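Local coordinates for protein oligogalacturonate-specific porin KdgM (PDB 4FQE) that forms a monomeric beta-barrel porin in the bacterial outer membrane that is specific for oligogalacturonides and is required for full virulence, at residues N185-E191 / R209-S215; H17-I23 / S35-Q41. Residues are numbered along the deposited sequence.

Interaction 1: residues N185-E191 / R209-S215. With C8E ((hydroxyethyloxy)tri(ethyloxy)octane), chain G.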
ATOM      1  N   ASN A 185     -16.274  11.379  -2.431  1.00 27.75           N
ATOM      2  CA  ASN A 185     -15.746  10.483  -3.462  1.00 27.00           C
ATOM      3  C   ASN A 185     -14.267  10.599  -3.806  1.00 25.54           C
ATOM      4  O   ASN A 185     -13.649   9.587  -4.123  1.00 25.54           O
ATOM      5  CB  ASN A 185     -16.533  10.685  -4.743  1.00 27.99           C
ATOM      6  CG  ASN A 185     -18.012  10.487  -4.545  1.00 29.22           C
ATOM      7  OD1 ASN A 185     -18.797  11.423  -4.661  1.00 30.28           O
ATOM      8  ND2 ASN A 185     -18.400   9.270  -4.241  1.00 29.87           N
ATOM      9  N   TRP A 186     -13.680  11.796  -3.717  1.00 24.21           N
ATOM     10  CA  TRP A 186     -12.330  12.013  -4.218  1.00 23.23           C
ATOM     11  C   TRP A 186     -11.320  12.269  -3.144  1.00 22.71           C
ATOM     12  O   TRP A 186     -11.492  13.192  -2.334  1.00 22.95           O
ATOM     13  CB  TRP A 186     -12.302  13.207  -5.174  1.00 23.18           C
ATOM     14  CG  TRP A 186     -13.171  13.045  -6.373  1.00 23.70           C
ATOM     15  CD1 TRP A 186     -14.451  13.554  -6.591  1.00 24.41           C
ATOM     16  CD2 TRP A 186     -12.843  12.278  -7.591  1.00 23.46           C
ATOM     17  NE1 TRP A 186     -14.920  13.151  -7.841  1.00 24.79           N
ATOM     18  CE2 TRP A 186     -13.990  12.415  -8.492  1.00 24.11           C
ATOM     19  CE3 TRP A 186     -11.735  11.565  -8.017  1.00 22.80           C
ATOM     20  CZ2 TRP A 186     -14.025  11.789  -9.737  1.00 24.40           C
ATOM     21  CZ3 TRP A 186     -11.760  10.983  -9.287  1.00 22.82           C
ATOM     22  CH2 TRP A 186     -12.886  11.072 -10.112  1.00 23.71           C
ATOM     23  N   LYS A 187     -10.212  11.540  -3.194  1.00 22.16           N
ATOM     24  CA  LYS A 187      -9.106  11.678  -2.231  1.00 21.97           C
ATOM     25  C   LYS A 187      -7.799  11.747  -3.011  1.00 21.22           C
ATOM     26  O   LYS A 187      -7.126  10.712  -3.239  1.00 20.87           O
ATOM     27  CB  LYS A 187      -9.103  10.499  -1.202  1.00 22.75           C
ATOM     28  CG  LYS A 187      -8.038  10.592  -0.096  1.00 23.21           C
ATOM     29  CD  LYS A 187      -8.057   9.436   0.908  1.00 24.24           C
ATOM     30  CE  LYS A 187      -7.477   8.124   0.380  1.00 25.09           C
ATOM     31  NZ  LYS A 187      -7.464   7.005   1.425  1.00 27.20           N
ATOM     32  N   PRO A 188      -7.404  12.967  -3.429  1.00 20.98           N
ATOM     33  CA  PRO A 188      -6.080  13.138  -4.005  1.00 20.65           C
ATOM     34  C   PRO A 188      -4.986  13.001  -2.961  1.00 20.40           C
ATOM     35  O   PRO A 188      -5.253  13.189  -1.790  1.00 20.29           O
ATOM     36  CB  PRO A 188      -6.121  14.561  -4.563  1.00 20.86           C
ATOM     37  CG  PRO A 188      -7.121  15.273  -3.746  1.00 21.33           C
ATOM     38  CD  PRO A 188      -8.185  14.218  -3.496  1.00 21.32           C
ATOM     39  N   TYR A 189      -3.789  12.618  -3.414  1.00 20.25           N
ATOM     40  CA  TYR A 189      -2.654  12.456  -2.568  1.00 20.26           C
ATOM     41  C   TYR A 189      -1.322  12.559  -3.279  1.00 20.39           C
ATOM     42  O   TYR A 189      -1.232  12.416  -4.475  1.00 20.73           O
ATOM     43  CB  TYR A 189      -2.749  11.118  -1.835  1.00 20.05           C
ATOM     44  CG  TYR A 189      -2.678   9.910  -2.754  1.00 19.82           C
ATOM     45  CD1 TYR A 189      -3.820   9.317  -3.262  1.00 20.15           C
ATOM     46  CD2 TYR A 189      -1.458   9.364  -3.093  1.00 19.90           C
ATOM     47  CE1 TYR A 189      -3.742   8.197  -4.091  1.00 20.15           C
ATOM     48  CE2 TYR A 189      -1.358   8.269  -3.922  1.00 19.69           C
ATOM     49  CZ  TYR A 189      -2.491   7.676  -4.414  1.00 20.14           C
ATOM     50  OH  TYR A 189      -2.329   6.566  -5.270  1.00 19.76           O
ATOM     51  N   VAL A 190      -0.294  12.817  -2.490  1.00 21.02           N
ATOM     52  CA  VAL A 190       1.083  12.916  -2.933  1.00 21.66           C
ATOM     53  C   VAL A 190       1.977  12.122  -1.980  1.00 21.97           C
ATOM     54  O   VAL A 190       1.657  11.958  -0.780  1.00 21.21           O
ATOM     55  CB  VAL A 190       1.566  14.383  -3.022  1.00 22.30           C
ATOM     56  CG1 VAL A 190       1.499  15.123  -1.686  1.00 22.49           C
ATOM     57  CG2 VAL A 190       2.993  14.417  -3.535  1.00 23.58           C
ATOM     58  N   GLU A 191       3.062  11.573  -2.517  1.00 22.26           N
ATOM     59  CA  GLU A 191       4.045  10.865  -1.704  1.00 22.60           C
ATOM     60  C   GLU A 191       5.419  11.246  -2.138  1.00 22.41           C
ATOM     61  O   GLU A 191       5.665  11.449  -3.320  1.00 22.44           O
ATOM     62  CB  GLU A 191       3.916   9.331  -1.833  1.00 23.32           C
ATOM     63  CG  GLU A 191       2.499   8.794  -1.721  1.00 23.77           C
ATOM     64  CD  GLU A 191       2.392   7.310  -1.995  1.00 24.73           C
ATOM     65  OE1 GLU A 191       3.232   6.529  -1.455  1.00 25.11           O
ATOM     66  OE2 GLU A 191       1.441   6.925  -2.740  1.00 25.42           O
ATOM     67  N   ARG A 209       5.330  10.279  -6.064  1.00 21.24           N
ATOM     68  CA  ARG A 209       4.047   9.786  -6.518  1.00 20.84           C
ATOM     69  C   ARG A 209       2.976  10.841  -6.365  1.00 20.62           C
ATOM     70  O   ARG A 209       2.923  11.558  -5.361  1.00 20.12           O
ATOM     71  CB  ARG A 209       3.618   8.563  -5.704  1.00 20.60           C
ATOM     72  CG  ARG A 209       4.520   7.347  -5.862  1.00 20.82           C
ATOM     73  CD  ARG A 209       4.353   6.357  -4.744  1.00 20.68           C
ATOM     74  NE  ARG A 209       5.072   5.097  -4.967  1.00 20.83           N
ATOM     75  CZ  ARG A 209       5.174   4.112  -4.070  1.00 21.21           C
ATOM     76  NH1 ARG A 209       4.657   4.230  -2.853  1.00 21.39           N
ATOM     77  NH2 ARG A 209       5.811   2.984  -4.382  1.00 21.79           N
ATOM     78  N   VAL A 210       2.106  10.912  -7.366  1.00 20.78           N
ATOM     79  CA  VAL A 210       0.860  11.622  -7.217  1.00 20.62           C
ATOM     80  C   VAL A 210      -0.249  10.678  -7.653  1.00 20.17           C
ATOM     81  O   VAL A 210      -0.098   9.883  -8.588  1.00 19.99           O
ATOM     82  CB  VAL A 210       0.829  12.910  -8.064  1.00 21.27           C
ATOM     83  CG1 VAL A 210       1.784  13.911  -7.455  1.00 22.02           C
ATOM     84  CG2 VAL A 210       1.129  12.596  -9.553  1.00 21.94           C
ATOM     85  N   GLY A 211      -1.373  10.763  -6.964  1.00 19.92           N
ATOM     86  CA  GLY A 211      -2.506   9.917  -7.318  1.00 19.84           C
ATOM     87  C   GLY A 211      -3.805  10.474  -6.805  1.00 19.88           C
ATOM     88  O   GLY A 211      -3.850  11.509  -6.149  1.00 19.37           O
ATOM     89  N   VAL A 212      -4.873   9.756  -7.107  1.00 20.13           N
ATOM     90  CA  VAL A 212      -6.173  10.062  -6.579  1.00 20.34           C
ATOM     91  C   VAL A 212      -6.961   8.781  -6.455  1.00 20.72           C
ATOM     92  O   VAL A 212      -6.862   7.883  -7.306  1.00 20.77           O
ATOM     93  CB  VAL A 212      -6.930  11.088  -7.455  1.00 20.83           C
ATOM     94  CG1 VAL A 212      -7.109  10.545  -8.863  1.00 20.86           C
ATOM     95  CG2 VAL A 212      -8.266  11.465  -6.793  1.00 20.79           C
ATOM     96  N   GLN A 213      -7.730   8.713  -5.370  1.00 21.20           N
ATOM     97  CA  GLN A 213      -8.584   7.574  -5.086  1.00 21.40           C
ATOM     98  C   GLN A 213     -10.015   8.028  -5.166  1.00 21.64           C
ATOM     99  O   GLN A 213     -10.405   9.011  -4.488  1.00 21.81           O
ATOM    100  CB  GLN A 213      -8.305   7.078  -3.675  1.00 21.92           C
ATOM    101  CG  GLN A 213      -8.973   5.757  -3.364  1.00 23.35           C
ATOM    102  CD  GLN A 213      -8.856   5.395  -1.900  1.00 24.39           C
ATOM    103  OE1 GLN A 213      -9.594   5.905  -1.065  1.00 28.26           O
ATOM    104  NE2 GLN A 213      -7.902   4.559  -1.578  1.00 25.40           N
ATOM    105  N   TYR A 214     -10.787   7.359  -6.015  1.00 21.23           N
ATOM    106  CA  TYR A 214     -12.197   7.601  -6.149  1.00 22.05           C
ATOM    107  C   TYR A 214     -12.912   6.485  -5.387  1.00 22.34           C
ATOM    108  O   TYR A 214     -12.592   5.339  -5.602  1.00 21.42           O
ATOM    109  CB  TYR A 214     -12.647   7.515  -7.612  1.00 22.60           C
ATOM    110  CG  TYR A 214     -14.140   7.688  -7.738  1.00 23.36           C
ATOM    111  CD1 TYR A 214     -14.995   6.588  -7.742  1.00 23.77           C
ATOM    112  CD2 TYR A 214     -14.700   8.951  -7.785  1.00 24.01           C
ATOM    113  CE1 TYR A 214     -16.369   6.742  -7.839  1.00 24.57           C
ATOM    114  CE2 TYR A 214     -16.071   9.118  -7.878  1.00 24.89           C
ATOM    115  CZ  TYR A 214     -16.897   8.021  -7.912  1.00 25.10           C
ATOM    116  OH  TYR A 214     -18.249   8.201  -7.990  1.00 25.97           O
ATOM    117  N   SER A 215     -13.840   6.861  -4.516  1.00 23.39           N
ATOM    118  CA  SER A 215     -14.697   5.930  -3.788  1.00 24.52           C
ATOM    119  C   SER A 215     -16.154   6.078  -4.209  1.00 26.19           C
ATOM    120  O   SER A 215     -16.696   7.187  -4.304  1.00 26.24           O
ATOM    121  CB  SER A 215     -14.588   6.160  -2.283  1.00 24.85           C
ATOM    122  OG  SER A 215     -13.259   5.938  -1.823  1.00 24.25           O
TER
HETATM  123  C1  C8E G 306      -9.117   5.255 -12.832  1.00 55.80           C
HETATM  124  C2  C8E G 306      -8.948   6.731 -12.556  1.00 57.57           C
HETATM  125  C3  C8E G 306      -9.165   7.089 -11.084  1.00 56.63           C
HETATM  126  C4  C8E G 306     -10.574   6.755 -10.604  1.00 57.26           C
HETATM  127  C5  C8E G 306     -11.665   7.572 -11.299  1.00 59.59           C
HETATM  128  C6  C8E G 306     -12.641   6.718 -12.114  1.00 59.31           C
HETATM  129  C7  C8E G 306     -14.013   6.653 -11.453  1.00 59.74           C
HETATM  130  C8  C8E G 306     -15.117   6.310 -12.457  1.00 59.05           C
HETATM  131  O9  C8E G 306     -16.388   6.804 -12.033  1.00 59.68           O
HETATM  132  C10 C8E G 306     -16.499   8.201 -12.301  1.00 59.24           C
HETATM  133  C11 C8E G 306     -17.828   8.800 -11.917  1.00 58.64           C
HETATM  134  O12 C8E G 306     -17.635  10.187 -11.593  1.00 61.87           O
HETATM  135  C13 C8E G 306     -17.018  11.004 -12.620  1.00 58.10           C
HETATM  136  C14 C8E G 306     -18.051  11.752 -13.446  1.00 58.16           C
HETATM  137  O15 C8E G 306     -17.363  12.455 -14.504  1.00 58.33           O
HETATM  138  C16 C8E G 306     -17.005  11.649 -15.626  1.00 55.17           C
HETATM  139  C17 C8E G 306     -15.543  11.717 -15.985  1.00 57.36           C
HETATM  140  O18 C8E G 306     -15.230  10.567 -16.778  1.00 58.56           O
HETATM  141  C19 C8E G 306     -13.947  10.008 -16.543  1.00 57.59           C
HETATM  142  C20 C8E G 306     -14.093   8.634 -15.919  1.00 59.72           C
HETATM  143  O21 C8E G 306     -12.997   7.817 -16.349  1.00 62.22           O
HETATM  144  O   HOH W   1      -7.916   4.327   1.633  1.00 59.34           O

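Interaction 2: residues H17-I23 / S35-Q41. With C8E ((hydroxyethyloxy)tri(ethyloxy)octane), chain G; OCT (N-octane), chain B.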
ATOM      1  N   HIS A  17       8.982   6.222 -15.783  1.00 37.33           N
ATOM      2  CA  HIS A  17       7.773   6.501 -15.048  1.00 34.58           C
ATOM      3  C   HIS A  17       7.027   5.232 -14.887  1.00 32.64           C
ATOM      4  O   HIS A  17       7.243   4.258 -15.637  1.00 33.19           O
ATOM      5  CB  HIS A  17       6.905   7.536 -15.780  1.00 34.71           C
ATOM      6  CG  HIS A  17       6.408   7.093 -17.153  1.00 36.87           C
ATOM      7  ND1 HIS A  17       5.173   6.576 -17.352  1.00 37.18           N
ATOM      8  CD2 HIS A  17       7.002   7.163 -18.399  1.00 38.27           C
ATOM      9  CE1 HIS A  17       5.006   6.301 -18.650  1.00 37.51           C
ATOM     10  NE2 HIS A  17       6.122   6.669 -19.294  1.00 39.65           N
ATOM     11  N   LYS A  18       6.159   5.214 -13.890  1.00 30.15           N
ATOM     12  CA  LYS A  18       5.256   4.089 -13.660  1.00 29.09           C
ATOM     13  C   LYS A  18       3.845   4.619 -13.480  1.00 27.55           C
ATOM     14  O   LYS A  18       3.639   5.706 -12.888  1.00 27.44           O
ATOM     15  CB  LYS A  18       5.656   3.290 -12.411  1.00 29.53           C
ATOM     16  CG  LYS A  18       7.100   2.790 -12.359  1.00 30.81           C
ATOM     17  CD  LYS A  18       7.374   2.136 -10.999  1.00 31.29           C
ATOM     18  CE  LYS A  18       8.801   1.611 -10.827  1.00 32.30           C
ATOM     19  NZ  LYS A  18       8.795   0.391  -9.947  1.00 33.22           N
ATOM     20  N   ASP A  19       2.866   3.868 -13.971  1.00 26.23           N
ATOM     21  CA  ASP A  19       1.470   4.143 -13.690  1.00 25.25           C
ATOM     22  C   ASP A  19       0.761   2.894 -13.188  1.00 24.21           C
ATOM     23  O   ASP A  19       1.161   1.750 -13.493  1.00 24.21           O
ATOM     24  CB  ASP A  19       0.753   4.659 -14.937  1.00 26.17           C
ATOM     25  CG  ASP A  19       1.240   6.030 -15.369  1.00 27.03           C
ATOM     26  OD1 ASP A  19       0.788   7.054 -14.837  1.00 28.15           O
ATOM     27  OD2 ASP A  19       2.083   6.105 -16.276  1.00 29.04           O
ATOM     28  N   ARG A  20      -0.304   3.107 -12.436  1.00 22.95           N
ATOM     29  CA  ARG A  20      -1.101   1.978 -11.951  1.00 22.15           C
ATOM     30  C   ARG A  20      -2.577   2.307 -11.826  1.00 21.84           C
ATOM     31  O   ARG A  20      -2.961   3.456 -11.611  1.00 21.98           O
ATOM     32  CB  ARG A  20      -0.559   1.474 -10.598  1.00 21.69           C
ATOM     33  CG  ARG A  20      -0.854   2.367  -9.391  1.00 20.95           C
ATOM     34  CD  ARG A  20      -2.210   2.085  -8.742  1.00 20.65           C
ATOM     35  NE  ARG A  20      -2.372   2.728  -7.425  1.00 19.93           N
ATOM     36  CZ  ARG A  20      -1.789   2.349  -6.296  1.00 19.87           C
ATOM     37  NH1 ARG A  20      -0.983   1.293  -6.246  1.00 19.98           N
ATOM     38  NH2 ARG A  20      -2.013   3.055  -5.187  1.00 19.64           N
ATOM     39  N   LEU A  21      -3.420   1.283 -11.899  1.00 21.46           N
ATOM     40  CA  LEU A  21      -4.801   1.439 -11.546  1.00 21.38           C
ATOM     41  C   LEU A  21      -5.175   0.284 -10.625  1.00 20.75           C
ATOM     42  O   LEU A  21      -5.069  -0.847 -11.044  1.00 20.57           O
ATOM     43  CB  LEU A  21      -5.678   1.362 -12.780  1.00 22.74           C
ATOM     44  CG  LEU A  21      -7.066   1.954 -12.552  1.00 23.54           C
ATOM     45  CD1 LEU A  21      -6.856   3.461 -12.622  1.00 24.29           C
ATOM     46  CD2 LEU A  21      -8.114   1.471 -13.579  1.00 25.27           C
ATOM     47  N   LEU A  22      -5.642   0.615  -9.431  1.00 20.09           N
ATOM     48  CA  LEU A  22      -5.884  -0.354  -8.333  1.00 20.16           C
ATOM     49  C   LEU A  22      -7.320  -0.211  -7.909  1.00 20.33           C
ATOM     50  O   LEU A  22      -7.745   0.864  -7.475  1.00 20.38           O
ATOM     51  CB  LEU A  22      -4.944  -0.090  -7.150  1.00 19.94           C
ATOM     52  CG  LEU A  22      -5.254  -0.729  -5.772  1.00 19.82           C
ATOM     53  CD1 LEU A  22      -5.177  -2.247  -5.837  1.00 20.08           C
ATOM     54  CD2 LEU A  22      -4.289  -0.157  -4.722  1.00 19.79           C
ATOM     55  N   ILE A  23      -8.071  -1.306  -8.053  1.00 20.71           N
ATOM     56  CA  ILE A  23      -9.456  -1.345  -7.688  1.00 21.14           C
ATOM     57  C   ILE A  23      -9.605  -2.278  -6.501  1.00 20.75           C
ATOM     58  O   ILE A  23      -9.098  -3.392  -6.538  1.00 20.41           O
ATOM     59  CB  ILE A  23     -10.285  -1.923  -8.870  1.00 22.13           C
ATOM     60  CG1 ILE A  23      -9.933  -1.213 -10.177  1.00 23.00           C
ATOM     61  CG2 ILE A  23     -11.771  -1.795  -8.586  1.00 22.57           C
ATOM     62  CD1 ILE A  23     -10.412  -2.043 -11.389  1.00 24.32           C
ATOM     63  N   SER A  35      -7.571  -5.693  -7.289  1.00 20.37           N
ATOM     64  CA  SER A  35      -6.919  -6.087  -8.533  1.00 21.22           C
ATOM     65  C   SER A  35      -6.188  -4.824  -9.038  1.00 21.49           C
ATOM     66  O   SER A  35      -6.723  -3.739  -8.939  1.00 21.01           O
ATOM     67  CB  SER A  35      -7.986  -6.586  -9.531  1.00 22.69           C
ATOM     68  OG  SER A  35      -7.404  -7.101 -10.718  1.00 23.54           O
ATOM     69  N   GLU A  36      -4.952  -4.967  -9.488  1.00 21.87           N
ATOM     70  CA  GLU A  36      -4.164  -3.812  -9.895  1.00 22.34           C
ATOM     71  C   GLU A  36      -3.526  -4.115 -11.241  1.00 23.06           C
ATOM     72  O   GLU A  36      -3.015  -5.213 -11.439  1.00 23.41           O
ATOM     73  CB  GLU A  36      -3.087  -3.483  -8.872  1.00 22.25           C
ATOM     74  CG  GLU A  36      -2.293  -2.243  -9.212  1.00 23.10           C
ATOM     75  CD  GLU A  36      -1.360  -1.788  -8.098  1.00 23.21           C
ATOM     76  OE1 GLU A  36      -1.191  -2.513  -7.073  1.00 22.79           O
ATOM     77  OE2 GLU A  36      -0.763  -0.679  -8.260  1.00 23.16           O
ATOM     78  N   VAL A  37      -3.571  -3.146 -12.149  1.00 23.26           N
ATOM     79  CA  VAL A  37      -2.843  -3.228 -13.396  1.00 24.26           C
ATOM     80  C   VAL A  37      -1.783  -2.135 -13.365  1.00 24.53           C
ATOM     81  O   VAL A  37      -2.040  -1.041 -12.855  1.00 23.61           O
ATOM     82  CB  VAL A  37      -3.779  -3.118 -14.617  1.00 25.17           C
ATOM     83  CG1 VAL A  37      -4.768  -4.267 -14.585  1.00 25.83           C
ATOM     84  CG2 VAL A  37      -4.492  -1.771 -14.701  1.00 25.58           C
ATOM     85  N   LYS A  38      -0.586  -2.471 -13.836  1.00 25.35           N
ATOM     86  CA  LYS A  38       0.575  -1.605 -13.724  1.00 26.36           C
ATOM     87  C   LYS A  38       1.246  -1.563 -15.069  1.00 27.90           C
ATOM     88  O   LYS A  38       1.319  -2.582 -15.738  1.00 27.54           O
ATOM     89  CB  LYS A  38       1.568  -2.162 -12.682  1.00 26.68           C
ATOM     90  CG  LYS A  38       0.961  -2.560 -11.347  1.00 26.13           C
ATOM     91  CD  LYS A  38       1.992  -3.227 -10.419  1.00 26.40           C
ATOM     92  CE  LYS A  38       1.384  -3.584  -9.086  1.00 25.99           C
ATOM     93  NZ  LYS A  38       2.290  -4.356  -8.185  1.00 26.46           N
ATOM     94  N   TRP A  39       1.706  -0.377 -15.462  1.00 28.59           N
ATOM     95  CA  TRP A  39       2.541  -0.215 -16.635  1.00 30.49           C
ATOM     96  C   TRP A  39       3.613   0.837 -16.429  1.00 31.55           C
ATOM     97  O   TRP A  39       3.404   1.820 -15.693  1.00 31.63           O
ATOM     98  CB  TRP A  39       1.673   0.079 -17.851  1.00 31.28           C
ATOM     99  CG  TRP A  39       0.863   1.359 -17.843  1.00 31.17           C
ATOM    100  CD1 TRP A  39       1.106   2.522 -18.579  1.00 32.01           C
ATOM    101  CD2 TRP A  39      -0.401   1.621 -17.137  1.00 30.46           C
ATOM    102  NE1 TRP A  39       0.133   3.464 -18.352  1.00 31.61           N
ATOM    103  CE2 TRP A  39      -0.805   2.988 -17.505  1.00 30.27           C
ATOM    104  CE3 TRP A  39      -1.197   0.903 -16.262  1.00 29.55           C
ATOM    105  CZ2 TRP A  39      -1.949   3.582 -16.993  1.00 29.68           C
ATOM    106  CZ3 TRP A  39      -2.355   1.511 -15.763  1.00 29.35           C
ATOM    107  CH2 TRP A  39      -2.710   2.825 -16.106  1.00 29.46           C
ATOM    108  N   ALA A  40       4.777   0.627 -17.043  1.00 32.86           N
ATOM    109  CA  ALA A  40       5.977   1.402 -16.760  1.00 34.50           C
ATOM    110  C   ALA A  40       6.848   1.488 -17.993  1.00 38.27           C
ATOM    111  O   ALA A  40       6.888   0.548 -18.808  1.00 38.45           O
ATOM    112  CB  ALA A  40       6.761   0.799 -15.606  1.00 34.29           C
ATOM    113  N   GLN A  41       7.556   2.605 -18.144  1.00 40.89           N
ATOM    114  CA  GLN A  41       8.404   2.822 -19.328  1.00 44.43           C
ATOM    115  C   GLN A  41       9.788   3.281 -18.911  1.00 45.67           C
ATOM    116  O   GLN A  41       9.904   4.131 -18.015  1.00 47.12           O
ATOM    117  CB  GLN A  41       7.767   3.865 -20.261  1.00 48.25           C
ATOM    118  CG  GLN A  41       6.641   3.324 -21.153  1.00 50.94           C
ATOM    119  CD  GLN A  41       6.368   4.174 -22.395  1.00 54.66           C
ATOM    120  OE1 GLN A  41       7.251   4.384 -23.241  1.00 56.90           O
ATOM    121  NE2 GLN A  41       5.127   4.649 -22.522  1.00 55.75           N
TER
HETATM  122  C1  C8E G 306      -9.117   5.255 -12.832  1.00 55.80           C
HETATM  123  C2  C8E G 306      -8.948   6.731 -12.556  1.00 57.57           C
HETATM  124  C3  C8E G 306      -9.165   7.089 -11.084  1.00 56.63           C
HETATM  125  C4  C8E G 306     -10.574   6.755 -10.604  1.00 57.26           C
HETATM  126  C5  C8E G 306     -11.665   7.572 -11.299  1.00 59.59           C
HETATM  127  C6  C8E G 306     -12.641   6.718 -12.114  1.00 59.31           C
HETATM  128  C7  C8E G 306     -14.013   6.653 -11.453  1.00 59.74           C
HETATM  129  C8  C8E G 306     -15.117   6.310 -12.457  1.00 59.05           C
HETATM  130  O9  C8E G 306     -16.388   6.804 -12.033  1.00 59.68           O
HETATM  131  C10 C8E G 306     -16.499   8.201 -12.301  1.00 59.24           C
HETATM  132  C11 C8E G 306     -17.828   8.800 -11.917  1.00 58.64           C
HETATM  133  O12 C8E G 306     -17.635  10.187 -11.593  1.00 61.87           O
HETATM  134  C13 C8E G 306     -17.018  11.004 -12.620  1.00 58.10           C
HETATM  135  C14 C8E G 306     -18.051  11.752 -13.446  1.00 58.16           C
HETATM  136  O15 C8E G 306     -17.363  12.455 -14.504  1.00 58.33           O
HETATM  137  C16 C8E G 306     -17.005  11.649 -15.626  1.00 55.17           C
HETATM  138  C17 C8E G 306     -15.543  11.717 -15.985  1.00 57.36           C
HETATM  139  O18 C8E G 306     -15.230  10.567 -16.778  1.00 58.56           O
HETATM  140  C19 C8E G 306     -13.947  10.008 -16.543  1.00 57.59           C
HETATM  141  C20 C8E G 306     -14.093   8.634 -15.919  1.00 59.72           C
HETATM  142  O21 C8E G 306     -12.997   7.817 -16.349  1.00 62.22           O
HETATM  143  C1  OCT B 301     -10.205 -10.526  -9.723  1.00 60.97           C
HETATM  144  C2  OCT B 301     -10.357  -9.653  -8.487  1.00 61.68           C
HETATM  145  C3  OCT B 301     -11.151  -8.382  -8.805  1.00 61.40           C
HETATM  146  C4  OCT B 301     -11.183  -7.365  -7.656  1.00 60.84           C
HETATM  147  C5  OCT B 301     -12.278  -6.315  -7.837  1.00 58.44           C
HETATM  148  C6  OCT B 301     -12.538  -5.528  -6.549  1.00 57.03           C
HETATM  149  C7  OCT B 301     -14.024  -5.276  -6.338  1.00 56.36           C
HETATM  150  C8  OCT B 301     -14.695  -6.503  -5.770  1.00 58.30           C

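Interaction 1: residues N185-E191 / R209-S215
Glu191 and Arg209 form the salt bridge of this contact: Arg209 NH1 donates to Glu191 OE1 at 3.0 Å with an N-H...O angle of 162°, the carboxylate oxygen lying near the guanidinium plane. Both charges have second partners, Asn175 for Glu191 and Glu8 for Arg209. At the other end Asn185 ND2 gives a hydrogen bond of 2.7 Å to Ser215 O, and between the two a water accepts from Lys187 NZ (2.7 Å) and Gln213 NE2 (3.2 Å). The main chains run antiparallel, with axes at 163° and 4.5 Å apart at closest; reciprocal bonds join Lys187 with Gln213, Tyr189 with Gly211, and Glu191 with Arg209, for instance Lys187 N to Gln213 O at 2.8 Å. Tyr189, at chi1 65°, lays its ring over Gly211, whose CA sits 3.9 Å from the ring centroid in a CH-pi contact; a CB there would clash with Tyr189 OH, which is hydrogen-bonded to Asp4 of strand 2-9. The opposite face carries Trp186, Pro188, Val190, Val210, Val212 and Tyr214. Here the edge of Tyr214 meets the face of Trp186 (centroids 4.8 Å apart, planes at 66°), and the detergent chain packs against both, C8E C4 being 3.7 Å from Tyr214 CB. A polar face turned to the pore and an apolar one, touched by detergent at Trp186 and Tyr214 near the strand end, characterise a beta hairpin of an outer-membrane barrel.

Interaction 2: residues H17-I23 / S35-Q41
Trp39 adopts chi1 63° (p), which folds its indole back across the neighbouring strand, so that Asp19 CB lies 3.8 Å from the centroid of the six-membered ring, over its face. The Asp19 carboxylate is bound through OD1 by Tyr5 and His7 of strand 2-9; His17 ND1 adds a weak bond of 3.3 Å to Asp19 OD2. Paired main-chain bonds, such as Asp19 N to Trp39 O at 2.7 Å, join the strands of this antiparallel hairpin, whose axes lie at 172°, as two neighbouring staves of the porin barrel. On its pore-facing side Arg20 curls with chi1 and chi2 both p, while Glu36 extends (t, t); Arg20 NH1 thereby reaches Glu36 OE2 at 2.8 Å in a salt bridge, and Asp4 takes a second guanidinium nitrogen. Lys38, m and then fully extended, leads away to Glu83. On the membrane side, Leu21 CB packs on Val37 CG2 at 3.9 Å. Next to the bound n-octane, Ser35 CB touches OCT C3 at 3.7 Å.

In the fold
Both contacts are antiparallel hairpins of one closed 12-stranded barrel, with centres about 14 Å apart. Along the chain they come in series: interaction 2 joins strands 18-26 and 31-40, the second and third, and is complete before interaction 1 joins strands 186-195 and 205-215, the last two. Across the closed sheet, strand 2-9 lies between them, bonded by its backbone to strand 205-215 on one side and to strand 18-26 on the other, so the two hairpins flank the barrel's closure. They touch on the pore side, where Tyr189 OH packs 3.5 Å from Arg20 NH2; Asp4 of strand 2-9 bonds to both side chains, so a polar connection spans the strand between the two hairpins.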